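Local coordinates for DUF2235 domain-containing protein (Pseudomonas aeruginosa, PDB 4O5P), which is a phospholipase effector of the type VI secretion system, thought to hydrolyse membrane phospholipids with an alpha/beta-hydrolase-type catalytic domain, at residues A[115-126]-A[137-148]. Numbering follows the deposited sequence.
Sequences YCPGVGTVFPDI and IGAEGGENRINW
Where strand 111-116 ends, the carbonyl O of Tyr115 packs against the Trp148 indole, 3.3 Å from CH2. Cys116 follows with SG anti to the backbone N (chi1 -180°), which lays the sulfur along the Arg145 stem, 3.5 Å from CG, and obliquely beside the six-membered ring of Trp148. Pro117 O takes a hydrogen bond from Arg145 NE at 2.9 Å, N-H...O angle 148°; the oxygen lies in the guanidinium plane. Arg145 reaches it with a chain extended from CG to NE. Gly118 O takes a weak bond from Arg145 NH2; within its own segment it accepts from Thr121 N, closing the type II turn 118-121, and from Thr121 OG1 at 2.6 Å, in the carbonyl plane. Arg145 NH1 reaches back to its own helix at Gly141 O and forms a salt bridge with Glu128, so several partners fix the rotation of the buried guanidinium. Val119 covers one of its faces with CA, while CB meets Ile137 CG2 at 3.7 Å; Phe123 CD2 lies over the opposite face. The Phe123 ring continues to Trp148 and places CZ over the centre of the indole, 3.4 Å from CE2, a T-shaped stack with planes at 65°. Asp125 OD2 accepts a hydrogen bond from Trp148 NE1 at 3.2 Å, met on its anti side, and Ile126 closes the row, CD1 against Asn144 CB. This is a strand-to-helix connection of what is probably an alpha/beta-hydrolase-type domain: the loop leaving a parallel strand folds back on helix 139-162 around buried Arg145, with Gly118 near, without touching, a probable nucleophile elbow.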
loop_
_atom_site.group_PDB
_atom_site.type_symbol
_atom_site.label_atom_id
_atom_site.label_comp_id
_atom_site.label_asym_id
_atom_site.label_seq_id
_atom_site.Cartn_x
_atom_site.Cartn_y
_atom_site.Cartn_z
ATOM N N TYR A 115 9.128 -5.262 12.315
ATOM C CA TYR A 115 8.397 -4.147 11.719
ATOM C C TYR A 115 9.140 -3.630 10.511
ATOM O O TYR A 115 10.343 -3.400 10.571
ATOM C CB TYR A 115 8.229 -2.996 12.725
ATOM C CG TYR A 115 7.717 -1.723 12.075
ATOM C CD1 TYR A 115 6.361 -1.555 11.792
ATOM C CD2 TYR A 115 8.593 -0.703 11.713
ATOM C CE1 TYR A 115 5.890 -0.398 11.181
ATOM C CE2 TYR A 115 8.137 0.449 11.099
ATOM C CZ TYR A 115 6.793 0.595 10.833
ATOM O OH TYR A 115 6.339 1.748 10.241
ATOM N N CYS A 116 8.426 -3.428 9.414
ATOM C CA CYS A 116 9.032 -2.843 8.231
ATOM C C CYS A 116 8.374 -1.487 7.902
ATOM O O CYS A 116 7.171 -1.433 7.637
ATOM C CB CYS A 116 8.893 -3.822 7.066
ATOM S SG CYS A 116 9.595 -3.247 5.522
ATOM N N PRO A 117 9.164 -0.392 7.916
ATOM C CA PRO A 117 8.643 0.935 7.551
ATOM C C PRO A 117 8.084 0.992 6.144
ATOM O O PRO A 117 8.484 0.224 5.266
ATOM C CB PRO A 117 9.875 1.852 7.638
ATOM C CG PRO A 117 11.067 0.942 7.749
ATOM C CD PRO A 117 10.583 -0.343 8.325
ATOM N N GLY A 118 7.177 1.935 5.922
ATOM C CA GLY A 118 6.574 2.094 4.614
ATOM C C GLY A 118 7.500 2.668 3.549
ATOM O O GLY A 118 8.483 3.357 3.848
ATOM N N VAL A 119 7.170 2.384 2.293
ATOM C CA VAL A 119 7.907 2.944 1.169
ATOM C C VAL A 119 7.813 4.455 1.227
ATOM O O VAL A 119 6.799 5.006 1.673
ATOM C CB VAL A 119 7.358 2.459 -0.178
ATOM C CG1 VAL A 119 7.720 1.007 -0.405
ATOM C CG2 VAL A 119 5.839 2.679 -0.249
ATOM N N GLY A 120 8.876 5.126 0.795
ATOM C CA GLY A 120 8.903 6.579 0.813
ATOM C C GLY A 120 9.451 7.124 2.117
ATOM O O GLY A 120 9.605 8.341 2.288
ATOM N N THR A 121 9.715 6.217 3.053
ATOM C CA THR A 121 10.336 6.584 4.310
ATOM C C THR A 121 11.669 5.872 4.459
ATOM O O THR A 121 11.905 4.821 3.845
ATOM C CB THR A 121 9.436 6.274 5.517
ATOM O OG1 THR A 121 9.428 4.865 5.765
ATOM C CG2 THR A 121 8.014 6.763 5.263
ATOM N N VAL A 122 12.549 6.457 5.263
ATOM C CA VAL A 122 13.892 5.926 5.450
ATOM C C VAL A 122 13.895 4.513 6.087
ATOM O O VAL A 122 13.135 4.234 7.033
ATOM C CB VAL A 122 14.734 6.924 6.274
ATOM C CG1 VAL A 122 15.973 6.276 6.811
ATOM C CG2 VAL A 122 15.084 8.156 5.419
ATOM N N PHE A 123 14.737 3.633 5.541
ATOM C CA PHE A 123 14.892 2.271 6.033
ATOM C C PHE A 123 16.373 1.904 5.956
ATOM O O PHE A 123 16.853 1.468 4.901
ATOM C CB PHE A 123 14.086 1.293 5.174
ATOM C CG PHE A 123 13.843 -0.051 5.834
ATOM C CD1 PHE A 123 14.295 -0.305 7.127
ATOM C CD2 PHE A 123 13.178 -1.064 5.151
ATOM C CE1 PHE A 123 14.073 -1.537 7.730
ATOM C CE2 PHE A 123 12.955 -2.300 5.750
ATOM C CZ PHE A 123 13.414 -2.535 7.040
ATOM N N PRO A 124 17.098 2.095 7.066
ATOM C CA PRO A 124 18.557 1.884 7.097
ATOM C C PRO A 124 18.937 0.454 6.733
ATOM O O PRO A 124 19.936 0.265 6.048
ATOM C CB PRO A 124 18.922 2.178 8.555
ATOM C CG PRO A 124 17.831 3.111 9.039
ATOM C CD PRO A 124 16.581 2.637 8.338
ATOM N N ASP A 125 18.125 -0.519 7.148
ATOM C CA ASP A 125 18.411 -1.937 6.928
ATOM C C ASP A 125 18.537 -2.323 5.451
ATOM O O ASP A 125 19.164 -3.336 5.118
ATOM C CB ASP A 125 17.343 -2.822 7.596
ATOM C CG ASP A 125 17.319 -2.680 9.107
ATOM O OD1 ASP A 125 17.622 -1.571 9.609
ATOM O OD2 ASP A 125 16.987 -3.677 9.798
ATOM N N ILE A 126 17.927 -1.528 4.576
ATOM C CA ILE A 126 18.018 -1.745 3.132
ATOM C C ILE A 126 18.746 -0.572 2.458
ATOM O O ILE A 126 18.691 -0.399 1.235
ATOM C CB ILE A 126 16.628 -1.951 2.499
ATOM C CG1 ILE A 126 15.729 -0.739 2.760
ATOM C CG2 ILE A 126 15.984 -3.255 3.026
ATOM C CD1 ILE A 126 14.566 -0.635 1.790
ATOM N N ILE A 137 7.419 7.208 -5.890
ATOM C CA ILE A 137 7.899 5.969 -5.298
ATOM C C ILE A 137 8.176 4.902 -6.346
ATOM O O ILE A 137 7.281 4.500 -7.089
ATOM C CB ILE A 137 6.896 5.424 -4.261
ATOM C CG1 ILE A 137 6.156 6.584 -3.579
ATOM C CG2 ILE A 137 7.615 4.519 -3.266
ATOM C CD1 ILE A 137 5.918 6.420 -2.078
ATOM N N GLY A 138 9.427 4.453 -6.402
ATOM C CA GLY A 138 9.824 3.410 -7.330
ATOM C C GLY A 138 9.545 2.030 -6.764
ATOM O O GLY A 138 9.328 1.876 -5.561
ATOM N N ALA A 139 9.561 1.025 -7.631
ATOM C CA ALA A 139 9.189 -0.335 -7.258
ATOM C C ALA A 139 10.228 -1.007 -6.353
ATOM O O ALA A 139 9.909 -1.890 -5.526
ATOM C CB ALA A 139 8.967 -1.163 -8.515
ATOM N N GLU A 140 11.478 -0.586 -6.521
ATOM C CA GLU A 140 12.583 -1.265 -5.861
ATOM C C GLU A 140 12.462 -1.207 -4.339
ATOM O O GLU A 140 12.839 -2.147 -3.659
ATOM C CB GLU A 140 13.950 -0.734 -6.355
ATOM C CG GLU A 140 14.414 0.584 -5.751
ATOM C CD GLU A 140 13.826 1.815 -6.434
ATOM O OE1 GLU A 140 13.091 1.671 -7.440
ATOM O OE2 GLU A 140 14.109 2.938 -5.963
ATOM N N GLY A 141 11.902 -0.123 -3.806
ATOM C CA GLY A 141 11.723 -0.005 -2.367
ATOM C C GLY A 141 10.805 -1.093 -1.825
ATOM O O GLY A 141 11.068 -1.702 -0.757
ATOM N N GLY A 142 9.732 -1.353 -2.580
ATOM C CA GLY A 142 8.808 -2.422 -2.252
ATOM C C GLY A 142 9.533 -3.759 -2.268
ATOM O O GLY A 142 9.473 -4.525 -1.290
ATOM N N GLU A 143 10.220 -4.042 -3.375
ATOM C CA GLU A 143 10.933 -5.324 -3.489
ATOM C C GLU A 143 11.936 -5.557 -2.360
ATOM O O GLU A 143 12.028 -6.658 -1.805
ATOM C CB GLU A 143 11.627 -5.443 -4.852
ATOM C CG GLU A 143 12.591 -6.621 -4.954
ATOM C CD GLU A 143 13.290 -6.708 -6.301
ATOM O OE1 GLU A 143 13.942 -5.723 -6.712
ATOM O OE2 GLU A 143 13.193 -7.766 -6.956
ATOM N N ASN A 144 12.703 -4.521 -2.029
ATOM C CA ASN A 144 13.686 -4.616 -0.951
ATOM C C ASN A 144 13.034 -4.856 0.404
ATOM O O ASN A 144 13.608 -5.537 1.263
ATOM C CB ASN A 144 14.532 -3.343 -0.875
ATOM C CG ASN A 144 15.424 -3.157 -2.083
ATOM O OD1 ASN A 144 15.733 -4.111 -2.809
ATOM N ND2 ASN A 144 15.849 -1.919 -2.305
ATOM N N ARG A 145 11.851 -4.278 0.605
ATOM C CA ARG A 145 11.100 -4.528 1.845
ATOM C C ARG A 145 10.582 -5.975 1.960
ATOM O O ARG A 145 10.660 -6.599 3.030
ATOM C CB ARG A 145 9.958 -3.507 1.977
ATOM C CG ARG A 145 10.484 -2.108 2.305
ATOM C CD ARG A 145 9.390 -1.031 2.226
ATOM N NE ARG A 145 9.879 0.252 2.718
ATOM C CZ ARG A 145 10.798 0.988 2.101
ATOM N NH1 ARG A 145 11.349 0.571 0.960
ATOM N NH2 ARG A 145 11.169 2.148 2.620
ATOM N N ILE A 146 10.056 -6.501 0.859
ATOM C CA ILE A 146 9.662 -7.913 0.805
ATOM C C ILE A 146 10.863 -8.822 1.116
ATOM O O ILE A 146 10.778 -9.731 1.944
ATOM C CB ILE A 146 9.076 -8.269 -0.586
ATOM C CG1 ILE A 146 7.811 -7.444 -0.845
ATOM C CG2 ILE A 146 8.707 -9.738 -0.661
ATOM C CD1 ILE A 146 7.494 -7.292 -2.310
ATOM N N ASN A 147 11.992 -8.549 0.480
ATOM C CA ASN A 147 13.166 -9.397 0.685
ATOM C C ASN A 147 13.765 -9.304 2.090
ATOM O O ASN A 147 14.226 -10.313 2.646
ATOM C CB ASN A 147 14.205 -9.166 -0.426
ATOM C CG ASN A 147 13.760 -9.770 -1.759
ATOM O OD1 ASN A 147 13.073 -10.784 -1.774
ATOM N ND2 ASN A 147 14.127 -9.132 -2.877
ATOM N N TRP A 148 13.750 -8.100 2.658
ATOM C CA TRP A 148 14.086 -7.889 4.063
ATOM C C TRP A 148 13.198 -8.787 4.915
ATOM O O TRP A 148 13.675 -9.474 5.818
ATOM C CB TRP A 148 13.809 -6.429 4.452
ATOM C CG TRP A 148 14.190 -6.095 5.872
ATOM C CD1 TRP A 148 15.435 -5.749 6.322
ATOM C CD2 TRP A 148 13.327 -6.065 7.017
ATOM N NE1 TRP A 148 15.399 -5.507 7.676
ATOM C CE2 TRP A 148 14.114 -5.696 8.127
ATOM C CE3 TRP A 148 11.967 -6.330 7.219
ATOM C CZ2 TRP A 148 13.590 -5.587 9.416
ATOM C CZ3 TRP A 148 11.448 -6.216 8.498
ATOM C CH2 TRP A 148 12.256 -5.849 9.580
#